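Local atomic coordinates of uncharacterized metal-dependent hydrolase (Pyrococcus horikoshii, PDB entry 3IGH), a protein that is uncharacterised but probably hydrolyses carbon-nitrogen bonds other than peptide bonds, as a metal-dependent enzyme of the amidohydrolase family. Residues G29-A34 and G457-G462; D126-I131 and N142-E147; A312-G317 and I337-L342; L410-A415 and L434-A439. One frame throughout, in Å; residues are numbered along the deposited sequence.

How the contacts relate
Contact 3 is the most central of the four and wholly buried. It joins neighbouring strands of the barrel and carries two histidines that hold a sulfate. Contact 4, also buried, packs two helices through valine, isoleucine and alanine side chains, with one backbone bond at its edge; its centre is about 20 Å from that of contact 3. Contacts 1 and 2 are partly buried and lie on opposite sides of the chain's centre, with their own centres about 51 Å apart. Contact 1 ties the N-terminal sheet to a late loop, mostly by backbone groups. In contact 2 an asparagine ties strand 129-133 to the start of helix 143-149. Contact 1 closes a chain loop that holds the other three.

Contact 1 of 4, residues G29-A34 and G457-G462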
loop_
_atom_site.group_PDB
_atom_site.type_symbol
_atom_site.label_atom_id
_atom_site.label_comp_id
_atom_site.label_asym_id
_atom_site.label_seq_id
_atom_site.Cartn_x
_atom_site.Cartn_y
_atom_site.Cartn_z
ATOM N N GLY A 29 12.810 -3.149 13.511
ATOM C CA GLY A 29 13.368 -3.432 12.195
ATOM C C GLY A 29 14.266 -2.357 11.621
ATOM O O GLY A 29 14.640 -2.438 10.457
ATOM N N LYS A 30 14.612 -1.348 12.419
ATOM C CA LYS A 30 15.528 -0.290 11.966
ATOM C C LYS A 30 16.715 -0.091 12.902
ATOM O O LYS A 30 16.568 -0.194 14.112
ATOM C CB LYS A 30 14.782 1.034 11.771
ATOM C CG LYS A 30 13.897 1.070 10.525
ATOM C CD LYS A 30 13.689 2.492 10.034
ATOM C CE LYS A 30 13.036 2.516 8.656
ATOM N NZ LYS A 30 13.068 3.881 8.064
ATOM N N VAL A 31 17.884 0.186 12.325
ATOM C CA VAL A 31 19.090 0.515 13.089
ATOM C C VAL A 31 18.936 1.913 13.693
ATOM O O VAL A 31 18.589 2.866 12.991
ATOM C CB VAL A 31 20.360 0.458 12.195
ATOM C CG1 VAL A 31 21.589 0.971 12.944
ATOM C CG2 VAL A 31 20.592 -0.977 11.660
ATOM N N ILE A 32 19.168 2.041 14.996
ATOM C CA ILE A 32 19.091 3.368 15.637
ATOM C C ILE A 32 20.407 3.849 16.246
ATOM O O ILE A 32 20.599 5.049 16.485
ATOM C CB ILE A 32 17.924 3.461 16.642
ATOM C CG1 ILE A 32 18.045 2.404 17.736
ATOM C CG2 ILE A 32 16.601 3.300 15.913
ATOM C CD1 ILE A 32 17.248 2.736 18.982
ATOM N N TYR A 33 21.312 2.904 16.482
ATOM C CA TYR A 33 22.676 3.200 16.877
ATOM C C TYR A 33 23.627 2.196 16.220
ATOM O O TYR A 33 23.342 1.003 16.175
ATOM C CB TYR A 33 22.829 3.183 18.409
ATOM C CG TYR A 33 24.255 3.393 18.881
ATOM C CD1 TYR A 33 24.822 4.669 18.906
ATOM C CD2 TYR A 33 25.040 2.314 19.291
ATOM C CE1 TYR A 33 26.134 4.864 19.323
ATOM C CE2 TYR A 33 26.349 2.497 19.711
ATOM C CZ TYR A 33 26.891 3.771 19.722
ATOM O OH TYR A 33 28.191 3.948 20.138
ATOM N N ALA A 34 24.735 2.709 15.689
ATOM C CA ALA A 34 25.836 1.891 15.189
ATOM C C ALA A 34 27.111 2.477 15.770
ATOM O O ALA A 34 27.430 3.639 15.504
ATOM C CB ALA A 34 25.893 1.933 13.655
ATOM N N GLY A 457 20.333 -1.247 2.612
ATOM C CA GLY A 457 21.627 -1.447 1.964
ATOM C C GLY A 457 22.832 -1.148 2.836
ATOM O O GLY A 457 23.943 -1.594 2.534
ATOM N N LYS A 458 22.606 -0.379 3.902
ATOM C CA LYS A 458 23.641 -0.083 4.897
ATOM C C LYS A 458 23.126 -0.433 6.293
ATOM O O LYS A 458 21.927 -0.620 6.485
ATOM C CB LYS A 458 24.045 1.392 4.841
ATOM C CG LYS A 458 24.841 1.796 3.605
ATOM C CD LYS A 458 25.320 3.241 3.720
ATOM C CE LYS A 458 25.863 3.769 2.400
ATOM N NZ LYS A 458 27.158 3.149 2.003
ATOM N N LEU A 459 24.023 -0.543 7.269
ATOM C CA LEU A 459 23.564 -0.798 8.643
ATOM C C LEU A 459 23.880 0.406 9.529
ATOM O O LEU A 459 24.286 0.278 10.684
ATOM C CB LEU A 459 24.105 -2.129 9.202
ATOM C CG LEU A 459 23.615 -3.430 8.546
ATOM C CD1 LEU A 459 24.469 -4.622 8.985
ATOM C CD2 LEU A 459 22.113 -3.712 8.800
ATOM N N GLU A 460 23.686 1.586 8.948
ATOM C CA GLU A 460 23.824 2.858 9.648
ATOM C C GLU A 460 22.442 3.251 10.172
ATOM O O GLU A 460 21.442 2.703 9.698
ATOM C CB GLU A 460 24.379 3.914 8.687
ATOM C CG GLU A 460 25.853 3.694 8.352
ATOM C CD GLU A 460 26.327 4.466 7.129
ATOM O OE1 GLU A 460 27.445 4.171 6.649
ATOM O OE2 GLU A 460 25.598 5.361 6.646
ATOM N N PRO A 461 22.379 4.159 11.177
ATOM C CA PRO A 461 21.089 4.669 11.680
ATOM C C PRO A 461 20.127 5.171 10.592
ATOM O O PRO A 461 20.541 5.876 9.672
ATOM C CB PRO A 461 21.508 5.817 12.609
ATOM C CG PRO A 461 22.843 5.395 13.119
ATOM C CD PRO A 461 23.513 4.718 11.946
ATOM N N GLY A 462 18.859 4.774 10.694
ATOM C CA GLY A 462 17.850 5.138 9.701
ATOM C C GLY A 462 17.551 4.013 8.719
ATOM O O GLY A 462 16.462 3.949 8.147
#
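The small N-terminal sheet meets the late loop here: Val31 and Ala34 of strand 30-35 face Leu459, Pro461 and Gly462. The touching parts, 30-34 and 459-462, run at 118° to each other. Gly462 N donates to Val31 O over 3.0 Å, and the bond is fairly straight at 163°. The same oxygen is approached by Pro461 CA at 3.3 Å, a CA-H...O contact. Val31 O is thus met by two neighbouring residues of the loop.

The Val31 side chain points toward the loop. Its CG1 is anti to the backbone N (chi1 173°) and lies 3.6 Å from Leu459 O. The same CG1 meets Pro461 CD at 4.3 Å. CG2 touches Leu459 CD2 at 4.2 Å. Leu459 O is buried by the contact and has no polar partner in the model. Ala34 CB meets Pro461 CD at 4.0 Å and also packs on Leu459 O. At the other end, Lys30 reaches along an extended chain to place NZ 3.4 Å from Gly462 O, a weak hydrogen bond. An alanine at Val31 would probably open a gap beside Leu459 CD2 and Pro461 CD.

Further backbone bonds join Val31 to Phe463 and Gly29 to Ala465. On its other edge the strand pairs with strand 23-27, where Ile32 and Tyr33 both face Val25 in a classic beta bulge. Tyr33 packs on helix 37-47 and on Leu46 of the second subunit, while Leu459 bonds through its backbone to Thr13 of strand 10-14.

Contact 2 of 4, residues D126-I131 and N142-E147. With SO4 (sulfate ion), chain M.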
loop_
_atom_site.group_PDB
_atom_site.type_symbol
_atom_site.label_atom_id
_atom_site.label_comp_id
_atom_site.label_asym_id
_atom_site.label_seq_id
_atom_site.Cartn_x
_atom_site.Cartn_y
_atom_site.Cartn_z
ATOM N N ASP A 126 -0.355 -39.691 -16.036
ATOM C CA ASP A 126 -1.798 -39.448 -15.901
ATOM C C ASP A 126 -2.133 -38.034 -15.388
ATOM O O ASP A 126 -3.104 -37.828 -14.651
ATOM C CB ASP A 126 -2.425 -40.535 -15.009
ATOM C CG ASP A 126 -3.939 -40.654 -15.188
ATOM O OD1 ASP A 126 -4.428 -40.579 -16.340
ATOM O OD2 ASP A 126 -4.638 -40.817 -14.163
ATOM N N LYS A 127 -1.314 -37.064 -15.790
ATOM C CA LYS A 127 -1.437 -35.667 -15.370
ATOM C C LYS A 127 -1.083 -34.790 -16.568
ATOM O O LYS A 127 -0.411 -35.264 -17.496
ATOM C CB LYS A 127 -0.484 -35.374 -14.204
ATOM C CG LYS A 127 -0.909 -35.958 -12.863
ATOM C CD LYS A 127 0.097 -35.637 -11.773
ATOM C CE LYS A 127 -0.391 -36.113 -10.412
ATOM N NZ LYS A 127 0.529 -35.683 -9.319
ATOM N N PRO A 128 -1.542 -33.520 -16.576
ATOM C CA PRO A 128 -1.026 -32.615 -17.609
ATOM C C PRO A 128 0.488 -32.470 -17.435
ATOM O O PRO A 128 0.970 -32.304 -16.307
ATOM C CB PRO A 128 -1.741 -31.289 -17.313
ATOM C CG PRO A 128 -2.943 -31.677 -16.508
ATOM C CD PRO A 128 -2.516 -32.845 -15.697
ATOM N N VAL A 129 1.211 -32.607 -18.543
ATOM C CA VAL A 129 2.677 -32.558 -18.571
ATOM C C VAL A 129 3.097 -31.524 -19.599
ATOM O O VAL A 129 2.610 -31.535 -20.725
ATOM C CB VAL A 129 3.299 -33.947 -18.941
ATOM C CG1 VAL A 129 4.809 -33.840 -19.203
ATOM C CG2 VAL A 129 3.056 -34.942 -17.839
ATOM N N PHE A 130 3.994 -30.625 -19.199
ATOM C CA PHE A 130 4.547 -29.616 -20.088
ATOM C C PHE A 130 6.058 -29.575 -19.830
ATOM O O PHE A 130 6.487 -29.268 -18.715
ATOM C CB PHE A 130 3.902 -28.260 -19.784
ATOM C CG PHE A 130 4.298 -27.162 -20.736
ATOM C CD1 PHE A 130 3.580 -26.954 -21.903
ATOM C CD2 PHE A 130 5.379 -26.322 -20.454
ATOM C CE1 PHE A 130 3.922 -25.943 -22.784
ATOM C CE2 PHE A 130 5.732 -25.306 -21.336
ATOM C CZ PHE A 130 4.998 -25.111 -22.498
ATOM N N ILE A 131 6.862 -29.919 -20.834
ATOM C CA ILE A 131 8.320 -30.031 -20.614
ATOM C C ILE A 131 9.156 -29.165 -21.548
ATOM O O ILE A 131 9.133 -29.324 -22.771
ATOM C CB ILE A 131 8.837 -31.508 -20.583
ATOM C CG1 ILE A 131 8.496 -32.271 -21.875
ATOM C CG2 ILE A 131 8.285 -32.242 -19.369
ATOM C CD1 ILE A 131 9.283 -33.579 -22.043
ATOM N N ASN A 142 1.714 -33.326 -23.321
ATOM C CA ASN A 142 0.767 -34.421 -23.540
ATOM C C ASN A 142 -0.672 -33.929 -23.819
ATOM O O ASN A 142 -0.924 -32.712 -23.838
ATOM C CB ASN A 142 0.842 -35.484 -22.419
ATOM C CG ASN A 142 0.292 -35.015 -21.066
ATOM O OD1 ASN A 142 -0.276 -33.922 -20.911
ATOM N ND2 ASN A 142 0.464 -35.874 -20.066
ATOM N N ASP A 143 -1.591 -34.873 -24.053
ATOM C CA ASP A 143 -2.999 -34.581 -24.374
ATOM C C ASP A 143 -3.684 -33.676 -23.354
ATOM O O ASP A 143 -4.302 -32.673 -23.724
ATOM C CB ASP A 143 -3.807 -35.884 -24.495
ATOM C CG ASP A 143 -3.524 -36.643 -25.783
ATOM O OD1 ASP A 143 -3.743 -37.872 -25.807
ATOM O OD2 ASP A 143 -3.096 -36.018 -26.772
ATOM N N LYS A 144 -3.556 -34.036 -22.078
ATOM C CA LYS A 144 -4.209 -33.317 -20.983
ATOM C C LYS A 144 -3.769 -31.855 -20.884
ATOM O O LYS A 144 -4.582 -30.961 -20.624
ATOM C CB LYS A 144 -3.942 -34.022 -19.657
ATOM C CG LYS A 144 -4.721 -35.317 -19.465
ATOM C CD LYS A 144 -4.521 -35.864 -18.060
ATOM C CE LYS A 144 -5.480 -37.011 -17.758
ATOM N NZ LYS A 144 -5.141 -38.248 -18.518
ATOM N N MET A 145 -2.480 -31.619 -21.101
ATOM C CA MET A 145 -1.938 -30.275 -21.042
ATOM C C MET A 145 -2.385 -29.487 -22.261
ATOM O O MET A 145 -2.708 -28.301 -22.154
ATOM C CB MET A 145 -0.409 -30.328 -20.967
ATOM C CG MET A 145 0.244 -28.974 -20.711
ATOM S SD MET A 145 -0.029 -28.385 -19.031
ATOM C CE MET A 145 0.255 -26.645 -19.315
ATOM N N LEU A 146 -2.423 -30.150 -23.419
ATOM C CA LEU A 146 -2.856 -29.493 -24.653
ATOM C C LEU A 146 -4.339 -29.103 -24.599
ATOM O O LEU A 146 -4.743 -28.104 -25.201
ATOM C CB LEU A 146 -2.575 -30.375 -25.876
ATOM C CG LEU A 146 -1.103 -30.540 -26.289
ATOM C CD1 LEU A 146 -0.983 -31.482 -27.491
ATOM C CD2 LEU A 146 -0.460 -29.203 -26.593
ATOM N N GLU A 147 -5.130 -29.905 -23.882
ATOM C CA GLU A 147 -6.534 -29.585 -23.622
ATOM C C GLU A 147 -6.643 -28.287 -22.826
ATOM O O GLU A 147 -7.408 -27.391 -23.199
ATOM C CB GLU A 147 -7.220 -30.730 -22.866
ATOM C CG GLU A 147 -8.714 -30.504 -22.598
ATOM C CD GLU A 147 -9.535 -30.348 -23.877
ATOM O OE1 GLU A 147 -9.290 -31.100 -24.846
ATOM O OE2 GLU A 147 -10.432 -29.477 -23.907
HETATM S S SO4 M . 0.345 -35.012 -5.979
HETATM O O1 SO4 M . -0.488 -36.146 -5.590
HETATM O O2 SO4 M . 1.561 -35.502 -6.619
HETATM O O3 SO4 M . -0.392 -34.169 -6.915
HETATM O O4 SO4 M . 0.702 -34.232 -4.796
#
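Val129 and Asn142 are joined backbone to backbone, Asn142 N donating to Val129 O over 3.3 Å. The Asn142 side chain adds two more bonds to the strand segment. Its ND2 donates to Lys127 O at 2.8 Å; the bond is almost straight (178°) and lies in the amide plane. ND2 also bonds Leu122 O. Its OD1 accepts from Val129 N at 3.1 Å, with that donor well above the carbonyl plane. CG sits between the backbone N and the carbonyl carbon (chi1 70°), which turns it toward Lys127 O and Val129 N. OD1 also takes Met145 N at 3.2 Å, so Asn142 is the N-cap of helix 143-149 as well as its tie to strand 129-133. An alanine here would probably leave Lys127 O, Leu122 O, Val129 N and Met145 N without these mates and weaken the start of the helix.

Met145 lies against the strand beyond the cap. Its SD packs on Pro128 CB at 3.8 Å, and its CG lies near the plane of the Phe130 ring, at the edge. Ile176 of helix 166-180 touches both Met145 and Phe130. At the exposed end Lys144 passes over Pro128, and its NZ forms a salt bridge with Asp126 OD1 at 3.3 Å, from above the carboxylate plane.

Contact 3 of 4, residues A312-G317 and I337-L342; sequences AIHAIG and IEHASL. With SO4 (sulfate ion), chain B.
His314 and His339 share one sulfate ion, probably from the crystallisation liquor. His314 ND1 donates to its O4 at 2.8 Å, nearly straight. His339 NE2 donates to O2 at 2.9 Å, with a weak second bond to O4. O2 lies in the plane of the His339 ring, at its edge. The two rings are oblique, with planes at 55°. Lys262 and His67 bind the same sulfate.

Ile316 lies over one face of the His339 ring. Its CD1 is 4.0 Å from the ring centroid, a CH-pi contact offset toward the rim. His314 CG is anti to the backbone N (chi1 166°), and its NE2 donates to Gly267 O, which helps fix the ring's rotation.

Backbone bonds set the two segments side by side. Glu338 N donates to Ile313 O at 2.9 Å, and Ala315 N to Glu338 O at 3.1 Å. Ile313 and Ile337 share the face toward helix 318-331. Glu338 lies on the other face with His314; its OE1 is hydrogen-bonded to His67 ND1, and its OE2 forms a salt bridge with Arg336 NE. Beyond the strand pairing, a water O lies 3.0 Å from Ile316 O and 2.8 Å from Leu342 O.

These are adjacent parallel strands of a TIM-type barrel. Histidines at the C-terminal ends of such strands are consistent with the active-site position in amidohydrolases; in this model a sulfate lies there.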
loop_
_atom_site.group_PDB
_atom_site.type_symbol
_atom_site.label_atom_id
_atom_site.label_comp_id
_atom_site.label_asym_id
_atom_site.label_seq_id
_atom_site.Cartn_x
_atom_site.Cartn_y
_atom_site.Cartn_z
ATOM N N ALA A 312 11.752 0.532 -15.448
ATOM C CA ALA A 312 12.908 -0.303 -15.755
ATOM C C ALA A 312 12.803 -0.793 -17.178
ATOM O O ALA A 312 11.773 -1.328 -17.584
ATOM C CB ALA A 312 13.003 -1.501 -14.790
ATOM N N ILE A 313 13.875 -0.599 -17.938
ATOM C CA ILE A 313 13.901 -1.026 -19.327
ATOM C C ILE A 313 15.019 -2.048 -19.573
ATOM O O ILE A 313 16.195 -1.757 -19.370
ATOM C CB ILE A 313 14.070 0.174 -20.302
ATOM C CG1 ILE A 313 13.012 1.263 -20.014
ATOM C CG2 ILE A 313 13.957 -0.319 -21.738
ATOM C CD1 ILE A 313 13.019 2.456 -20.996
ATOM N N HIS A 314 14.625 -3.233 -20.017
ATOM C CA HIS A 314 15.550 -4.262 -20.509
ATOM C C HIS A 314 16.226 -3.752 -21.783
ATOM O O HIS A 314 15.545 -3.406 -22.755
ATOM C CB HIS A 314 14.722 -5.525 -20.783
ATOM C CG HIS A 314 15.409 -6.586 -21.597
ATOM N ND1 HIS A 314 15.588 -7.871 -21.128
ATOM C CD2 HIS A 314 15.884 -6.584 -22.868
ATOM C CE1 HIS A 314 16.171 -8.603 -22.060
ATOM N NE2 HIS A 314 16.374 -7.843 -23.123
ATOM N N ALA A 315 17.555 -3.719 -21.774
ATOM C CA ALA A 315 18.348 -3.440 -22.982
ATOM C C ALA A 315 19.633 -4.263 -22.953
ATOM O O ALA A 315 20.518 -4.004 -22.150
ATOM C CB ALA A 315 18.675 -1.953 -23.089
ATOM N N ILE A 316 19.725 -5.253 -23.835
ATOM C CA ILE A 316 20.907 -6.113 -23.899
ATOM C C ILE A 316 21.864 -5.609 -24.995
ATOM O O ILE A 316 23.031 -5.329 -24.726
ATOM C CB ILE A 316 20.490 -7.611 -24.039
ATOM C CG1 ILE A 316 19.881 -8.077 -22.712
ATOM C CG2 ILE A 316 21.687 -8.506 -24.383
ATOM C CD1 ILE A 316 19.472 -9.545 -22.652
ATOM N N GLY A 317 21.359 -5.459 -26.215
ATOM C CA GLY A 317 22.182 -4.988 -27.333
ATOM C C GLY A 317 22.538 -3.520 -27.213
ATOM O O GLY A 317 21.881 -2.766 -26.481
ATOM N N ILE A 337 18.119 0.780 -16.195
ATOM C CA ILE A 337 18.306 -0.116 -17.322
ATOM C C ILE A 337 18.721 -1.486 -16.792
ATOM O O ILE A 337 19.563 -1.586 -15.909
ATOM C CB ILE A 337 19.307 0.461 -18.352
ATOM C CG1 ILE A 337 18.628 1.573 -19.153
ATOM C CG2 ILE A 337 19.817 -0.616 -19.320
ATOM C CD1 ILE A 337 19.573 2.661 -19.604
ATOM N N GLU A 338 18.077 -2.523 -17.324
ATOM C CA GLU A 338 18.347 -3.898 -16.947
ATOM C C GLU A 338 19.281 -4.531 -17.970
ATOM O O GLU A 338 19.083 -4.358 -19.182
ATOM C CB GLU A 338 17.043 -4.692 -16.866
ATOM C CG GLU A 338 15.933 -3.996 -16.073
ATOM C CD GLU A 338 16.385 -3.571 -14.681
ATOM O OE1 GLU A 338 16.737 -4.448 -13.867
ATOM O OE2 GLU A 338 16.392 -2.354 -14.406
ATOM N N HIS A 339 20.282 -5.251 -17.448
ATOM C CA HIS A 339 21.330 -5.968 -18.187
ATOM C C HIS A 339 22.499 -5.082 -18.608
ATOM O O HIS A 339 23.623 -5.250 -18.108
ATOM C CB HIS A 339 20.779 -6.740 -19.392
ATOM C CG HIS A 339 19.816 -7.827 -19.032
ATOM N ND1 HIS A 339 20.178 -9.156 -18.990
ATOM C CD2 HIS A 339 18.498 -7.786 -18.725
ATOM C CE1 HIS A 339 19.128 -9.885 -18.653
ATOM N NE2 HIS A 339 18.097 -9.077 -18.483
ATOM N N ALA A 340 22.229 -4.154 -19.531
ATOM C CA ALA A 340 23.252 -3.274 -20.122
ATOM C C ALA A 340 24.469 -4.087 -20.587
ATOM O O ALA A 340 25.618 -3.756 -20.282
ATOM C CB ALA A 340 23.657 -2.163 -19.141
ATOM N N SER A 341 24.188 -5.159 -21.324
ATOM C CA SER A 341 25.179 -6.195 -21.625
ATOM C C SER A 341 26.270 -5.742 -22.590
ATOM O O SER A 341 27.415 -6.176 -22.483
ATOM C CB SER A 341 24.475 -7.432 -22.177
ATOM O OG SER A 341 23.444 -7.857 -21.291
ATOM N N LEU A 342 25.898 -4.857 -23.507
ATOM C CA LEU A 342 26.802 -4.303 -24.507
ATOM C C LEU A 342 26.694 -2.783 -24.473
ATOM O O LEU A 342 25.660 -2.227 -24.858
ATOM C CB LEU A 342 26.401 -4.789 -25.894
ATOM C CG LEU A 342 26.966 -6.070 -26.493
ATOM C CD1 LEU A 342 26.621 -6.089 -27.958
ATOM C CD2 LEU A 342 28.456 -6.106 -26.345
HETATM S S SO4 B . 14.579 -10.002 -18.361
HETATM O O1 SO4 B . 13.795 -10.210 -17.160
HETATM O O2 SO4 B . 15.810 -10.771 -18.262
HETATM O O3 SO4 B . 13.830 -10.490 -19.511
HETATM O O4 SO4 B . 14.904 -8.576 -18.487
HETATM O O HOH W 1 23.339 -2.650 -23.359
#

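Contact 4 of 4, residues L410-A415 and L434-A439; sequences LTVDAA and LDIKDA. With SO4 (sulfate ion), chain N.
Val412 and Ala439 meet at the apolar centre, where Val412 CG1 lies 4.1 Å from Ala439 CB. The same methyl, anti to the backbone N of Val412 (chi1 171°), also touches Ile436 CG1 at 4.4 Å, so one branch of the valine serves two residues of the facing helix. Ala415, one turn further on, brings its CB to 4.5 Å from Ala439 CB. Ala439 has only a methyl group, and its CA lies 5.9 Å from the CA of Val412.

The polar edge lies at Ala415 and Leu434. Leu434 N donates to Ala415 O over 3.1 Å, nearly straight at 174°. This bond joins helix 408-417 to the residues leading into helix 436-450. Leu434 CB also packs on that oxygen. Next along the chain, Asp435 is the N-cap of helix 436-450, its OD1 accepting from Asp438 N at 3.0 Å. Farther out, Lys437 NZ binds a sulfate ion, probably from the crystallisation liquor, and also Phe15 O and Asn16 OD1.

Strand 395-397 packs against the pair: its Phe397 touches Ala415, Leu434 and Ala439. Helix 386-392 borders Leu434 through Lys387 and Met390, and Val412 also packs on Leu440 and Tyr443 further along helix 436-450.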
loop_
_atom_site.group_PDB
_atom_site.type_symbol
_atom_site.label_atom_id
_atom_site.label_comp_id
_atom_site.label_asym_id
_atom_site.label_seq_id
_atom_site.Cartn_x
_atom_site.Cartn_y
_atom_site.Cartn_z
ATOM N N LEU A 410 28.014 -16.963 -5.703
ATOM C CA LEU A 410 28.361 -17.308 -7.086
ATOM C C LEU A 410 28.400 -16.080 -7.999
ATOM O O LEU A 410 29.212 -16.015 -8.917
ATOM C CB LEU A 410 27.409 -18.365 -7.652
ATOM C CG LEU A 410 27.362 -19.742 -6.982
ATOM C CD1 LEU A 410 26.392 -20.654 -7.727
ATOM C CD2 LEU A 410 28.758 -20.374 -6.910
ATOM N N THR A 411 27.536 -15.101 -7.727
ATOM C CA THR A 411 27.497 -13.871 -8.514
ATOM C C THR A 411 28.610 -12.915 -8.098
ATOM O O THR A 411 29.201 -12.243 -8.950
ATOM C CB THR A 411 26.073 -13.230 -8.473
ATOM O OG1 THR A 411 25.212 -13.972 -9.349
ATOM C CG2 THR A 411 26.077 -11.757 -8.895
ATOM N N VAL A 412 28.913 -12.877 -6.796
ATOM C CA VAL A 412 30.074 -12.133 -6.294
ATOM C C VAL A 412 31.351 -12.662 -6.959
ATOM O O VAL A 412 32.159 -11.886 -7.474
ATOM C CB VAL A 412 30.197 -12.207 -4.748
ATOM C CG1 VAL A 412 31.534 -11.601 -4.257
ATOM C CG2 VAL A 412 29.029 -11.475 -4.082
ATOM N N ASP A 413 31.495 -13.985 -6.988
ATOM C CA ASP A 413 32.670 -14.606 -7.598
ATOM C C ASP A 413 32.821 -14.241 -9.077
ATOM O O ASP A 413 33.929 -13.965 -9.545
ATOM C CB ASP A 413 32.633 -16.116 -7.430
ATOM C CG ASP A 413 33.999 -16.753 -7.665
ATOM O OD1 ASP A 413 34.988 -16.284 -7.070
ATOM O OD2 ASP A 413 34.089 -17.716 -8.444
ATOM N N ALA A 414 31.693 -14.222 -9.789
ATOM C CA ALA A 414 31.647 -13.860 -11.201
ATOM C C ALA A 414 32.130 -12.436 -11.448
ATOM O O ALA A 414 32.872 -12.189 -12.391
ATOM C CB ALA A 414 30.241 -14.059 -11.741
ATOM N N ALA A 415 31.721 -11.502 -10.597
ATOM C CA ALA A 415 32.145 -10.113 -10.725
ATOM C C ALA A 415 33.615 -9.915 -10.386
ATOM O O ALA A 415 34.296 -9.103 -11.013
ATOM C CB ALA A 415 31.285 -9.210 -9.849
ATOM N N LEU A 434 36.168 -6.714 -10.614
ATOM C CA LEU A 434 35.966 -5.848 -9.450
ATOM C C LEU A 434 36.650 -6.475 -8.249
ATOM O O LEU A 434 36.860 -7.684 -8.221
ATOM C CB LEU A 434 34.472 -5.667 -9.147
ATOM C CG LEU A 434 33.543 -5.082 -10.218
ATOM C CD1 LEU A 434 32.187 -4.774 -9.607
ATOM C CD2 LEU A 434 34.131 -3.831 -10.824
ATOM N N ASP A 435 36.995 -5.671 -7.251
ATOM C CA ASP A 435 37.449 -6.256 -5.996
ATOM C C ASP A 435 36.236 -6.635 -5.142
ATOM O O ASP A 435 35.114 -6.196 -5.423
ATOM C CB ASP A 435 38.447 -5.352 -5.254
ATOM C CG ASP A 435 37.905 -3.964 -4.963
ATOM O OD1 ASP A 435 36.709 -3.812 -4.630
ATOM O OD2 ASP A 435 38.701 -3.006 -5.051
ATOM N N ILE A 436 36.461 -7.446 -4.109
ATOM C CA ILE A 436 35.364 -7.964 -3.288
ATOM C C ILE A 436 34.535 -6.869 -2.594
ATOM O O ILE A 436 33.312 -6.980 -2.542
ATOM C CB ILE A 436 35.838 -9.081 -2.307
ATOM C CG1 ILE A 436 34.630 -9.814 -1.710
ATOM C CG2 ILE A 436 36.807 -8.529 -1.235
ATOM C CD1 ILE A 436 34.882 -11.273 -1.433
ATOM N N LYS A 437 35.188 -5.805 -2.120
ATOM C CA LYS A 437 34.492 -4.675 -1.490
ATOM C C LYS A 437 33.478 -4.002 -2.412
ATOM O O LYS A 437 32.363 -3.700 -1.990
ATOM C CB LYS A 437 35.478 -3.598 -1.035
ATOM C CG LYS A 437 35.971 -3.693 0.393
ATOM C CD LYS A 437 36.072 -2.293 1.005
ATOM C CE LYS A 437 36.681 -1.267 0.037
ATOM N NZ LYS A 437 35.934 0.032 0.039
ATOM N N ASP A 438 33.884 -3.741 -3.656
ATOM C CA ASP A 438 33.001 -3.134 -4.650
ATOM C C ASP A 438 31.879 -4.077 -5.083
ATOM O O ASP A 438 30.780 -3.621 -5.398
ATOM C CB ASP A 438 33.781 -2.675 -5.880
ATOM C CG ASP A 438 34.658 -1.464 -5.607
ATOM O OD1 ASP A 438 34.539 -0.848 -4.528
ATOM O OD2 ASP A 438 35.475 -1.124 -6.486
ATOM N N ALA A 439 32.167 -5.376 -5.120
ATOM C CA ALA A 439 31.145 -6.379 -5.420
ATOM C C ALA A 439 30.078 -6.448 -4.325
ATOM O O ALA A 439 28.875 -6.480 -4.628
ATOM C CB ALA A 439 31.780 -7.758 -5.664
HETATM S S SO4 N . 37.409 3.268 2.018
HETATM O O1 SO4 N . 38.850 3.399 2.210
HETATM O O2 SO4 N . 37.112 1.909 1.579
HETATM O O3 SO4 N . 36.733 3.527 3.284
HETATM O O4 SO4 N . 36.953 4.228 1.015
#